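Local coordinates for nicotinate-nucleotide pyrophosphorylase (Francisella tularensis subsp. tularensis, PDB 3TQV) that catalyses the conversion of quinolinate and 5-phosphoribosyl 1-diphosphate to nicotinate ribonucleotide, carbon dioxide and diphosphate in NAD biosynthesis, at the interface of chains A and B. Sequence-based numbering; all coordinates share one arbitrary frame. Chains: chain A/B, Nicotinate-nucleotide pyrophosphorylase.

The interface of chains A and B. Residues chain A 142, 168, 178; chain B 30-31, 34-38, 105, 108.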
loop_
_atom_site.group_PDB
_atom_site.type_symbol
_atom_site.label_atom_id
_atom_site.label_comp_id
_atom_site.label_asym_id
_atom_site.label_seq_id
_atom_site.Cartn_x
_atom_site.Cartn_y
_atom_site.Cartn_z
ATOM N N ARG A 142 -6.510 10.806 -6.883
ATOM C CA ARG A 142 -5.712 11.182 -5.729
ATOM C C ARG A 142 -5.853 10.141 -4.621
ATOM O O ARG A 142 -5.365 10.338 -3.501
ATOM C CB ARG A 142 -6.082 12.594 -5.249
ATOM C CG ARG A 142 -5.584 13.684 -6.209
ATOM C CD ARG A 142 -6.258 15.035 -6.009
ATOM N NE ARG A 142 -6.221 15.483 -4.616
ATOM C CZ ARG A 142 -7.278 15.528 -3.802
ATOM N NH1 ARG A 142 -8.483 15.169 -4.231
ATOM N NH2 ARG A 142 -7.128 15.953 -2.558
ATOM N N LEU A 168 -4.055 19.075 -5.434
ATOM C CA LEU A 168 -5.056 20.132 -5.356
ATOM C C LEU A 168 -4.497 21.441 -5.897
ATOM O O LEU A 168 -5.246 22.395 -6.105
ATOM C CB LEU A 168 -5.543 20.324 -3.913
ATOM C CG LEU A 168 -6.268 19.140 -3.245
ATOM C CD1 LEU A 168 -6.518 19.395 -1.759
ATOM C CD2 LEU A 168 -7.570 18.777 -3.959
ATOM N N HIS A 178 -18.163 22.628 -4.150
ATOM C CA HIS A 178 -17.835 23.958 -4.639
ATOM C C HIS A 178 -19.023 24.525 -5.411
ATOM O O HIS A 178 -19.254 25.730 -5.427
ATOM C CB HIS A 178 -16.606 23.908 -5.548
ATOM C CG HIS A 178 -15.551 22.943 -5.101
ATOM N ND1 HIS A 178 -14.578 23.273 -4.178
ATOM C CD2 HIS A 178 -15.300 21.664 -5.470
ATOM C CE1 HIS A 178 -13.785 22.233 -3.989
ATOM N NE2 HIS A 178 -14.199 21.245 -4.763
ATOM N N ASP B 30 0.354 16.571 -1.694
ATOM C CA ASP B 30 -0.967 16.774 -2.268
ATOM C C ASP B 30 -1.299 18.265 -2.417
ATOM O O ASP B 30 -1.948 18.673 -3.391
ATOM C CB ASP B 30 -2.023 16.038 -1.430
ATOM C CG ASP B 30 -3.421 16.075 -2.058
ATOM O OD1 ASP B 30 -3.549 15.987 -3.294
ATOM O OD2 ASP B 30 -4.403 16.193 -1.299
ATOM N N ILE B 31 -0.823 19.073 -1.471
ATOM C CA ILE B 31 -1.262 20.466 -1.353
ATOM C C ILE B 31 -0.283 21.489 -1.929
ATOM O O ILE B 31 -0.687 22.478 -2.559
ATOM C CB ILE B 31 -1.568 20.830 0.115
ATOM C CG1 ILE B 31 -2.831 20.090 0.582
ATOM C CG2 ILE B 31 -1.689 22.354 0.286
ATOM C CD1 ILE B 31 -3.045 20.101 2.093
ATOM N N GLY B 34 -1.055 25.355 -2.433
ATOM C CA GLY B 34 -2.399 25.570 -1.939
ATOM C C GLY B 34 -3.489 24.940 -2.772
ATOM O O GLY B 34 -3.408 24.891 -4.006
ATOM N N ASP B 35 -4.516 24.448 -2.084
ATOM C CA ASP B 35 -5.710 23.923 -2.730
ATOM C C ASP B 35 -6.398 25.044 -3.500
ATOM O O ASP B 35 -7.090 25.885 -2.913
ATOM C CB ASP B 35 -6.647 23.360 -1.665
ATOM C CG ASP B 35 -7.846 22.649 -2.253
ATOM O OD1 ASP B 35 -8.143 22.842 -3.459
ATOM O OD2 ASP B 35 -8.494 21.899 -1.489
ATOM N N ILE B 36 -6.208 25.078 -4.811
ATOM C CA ILE B 36 -6.726 26.204 -5.586
ATOM C C ILE B 36 -8.237 26.202 -5.735
ATOM O O ILE B 36 -8.843 27.263 -5.833
ATOM C CB ILE B 36 -6.078 26.334 -6.990
ATOM C CG1 ILE B 36 -6.392 25.118 -7.865
ATOM C CG2 ILE B 36 -4.578 26.580 -6.878
ATOM C CD1 ILE B 36 -5.864 25.248 -9.294
ATOM N N THR B 37 -8.839 25.017 -5.757
ATOM C CA THR B 37 -10.279 24.893 -5.973
ATOM C C THR B 37 -11.051 25.186 -4.689
ATOM O O THR B 37 -12.194 25.647 -4.731
ATOM C CB THR B 37 -10.662 23.497 -6.518
ATOM O OG1 THR B 37 -9.978 23.258 -7.750
ATOM C CG2 THR B 37 -12.145 23.415 -6.778
ATOM N N ALA B 38 -10.424 24.927 -3.549
ATOM C CA ALA B 38 -11.023 25.267 -2.262
ATOM C C ALA B 38 -11.283 26.773 -2.159
ATOM O O ALA B 38 -12.168 27.219 -1.426
ATOM C CB ALA B 38 -10.133 24.797 -1.120
ATOM N N THR B 105 -10.137 20.324 2.051
ATOM C CA THR B 105 -8.725 20.093 1.816
ATOM C C THR B 105 -8.239 18.907 2.634
ATOM O O THR B 105 -7.504 18.056 2.130
ATOM C CB THR B 105 -7.901 21.350 2.126
ATOM O OG1 THR B 105 -8.271 22.385 1.200
ATOM C CG2 THR B 105 -6.412 21.057 2.003
ATOM N N ARG B 108 -9.320 14.220 1.322
ATOM C CA ARG B 108 -8.681 13.130 0.607
ATOM C C ARG B 108 -7.588 12.457 1.464
ATOM O O ARG B 108 -7.553 11.226 1.590
ATOM C CB ARG B 108 -8.105 13.678 -0.704
ATOM C CG ARG B 108 -7.967 12.693 -1.852
ATOM C CD ARG B 108 -8.306 11.270 -1.474
ATOM N NE ARG B 108 -9.734 11.046 -1.597
ATOM C CZ ARG B 108 -10.353 9.925 -1.257
ATOM N NH1 ARG B 108 -9.665 8.907 -0.764
ATOM N NH2 ARG B 108 -11.662 9.824 -1.422
HETATM O O HOH W 1 -9.054 17.044 -0.464
#
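A:Leu168 rests its branch CD1 alongside the carboxylate of B:Asp35, with A:Leu168 CD1 3.5 Å from B:Asp35 CG. This is part of the two-fold subunit interface of a NadC-family quinolinate phosphoribosyltransferase. The active site of this family is built at the dimer interface, and A:Arg142 and B:Arg108 are predicted to bind substrate. B:Thr105 CG2 and B:Ile31 border the same leucine branch more loosely. The other branch, CD2, lies over the centre of the A:Arg142 guanidinium. B:Arg108 CG covers the opposite face of that group, offset toward its rim, so the flat group is sandwiched. The two guanidinium planes are nearly perpendicular, 85° apart, and do not stack. Farther along, B:Thr37 sets its methyl CG2 over the centre of the A:His178 ring, 3.5 Å from the centroid.

B:Asp35 is held from its own chain. B:Thr105 OG1 donates to B:Asp35 OD2 at 2.7 Å, on the anti side and somewhat out of the carboxylate plane. B:Ala38 N meets OD1 from above that plane. The backbone of A:Leu168 is pinned at both ends: its N donates to B:Asp30 O, and its O accepts from B:Ile36 N at 3.1 Å.

At the rim, A:Arg142 grips B:Asp30 side-on in a salt bridge. A:Arg142 NE donates to B:Asp30 OD1 and NH2 to OD2, both at 3.0 Å, and each oxygen uses its syn lone pair. The guanidinium and carboxylate planes are 19° apart, nearly coplanar. B:Asp30 CG stands anti to its backbone N (chi1 -174°), which turns the carboxylate toward this edge. A water links A:Arg142 NH2 to B:Thr105 O.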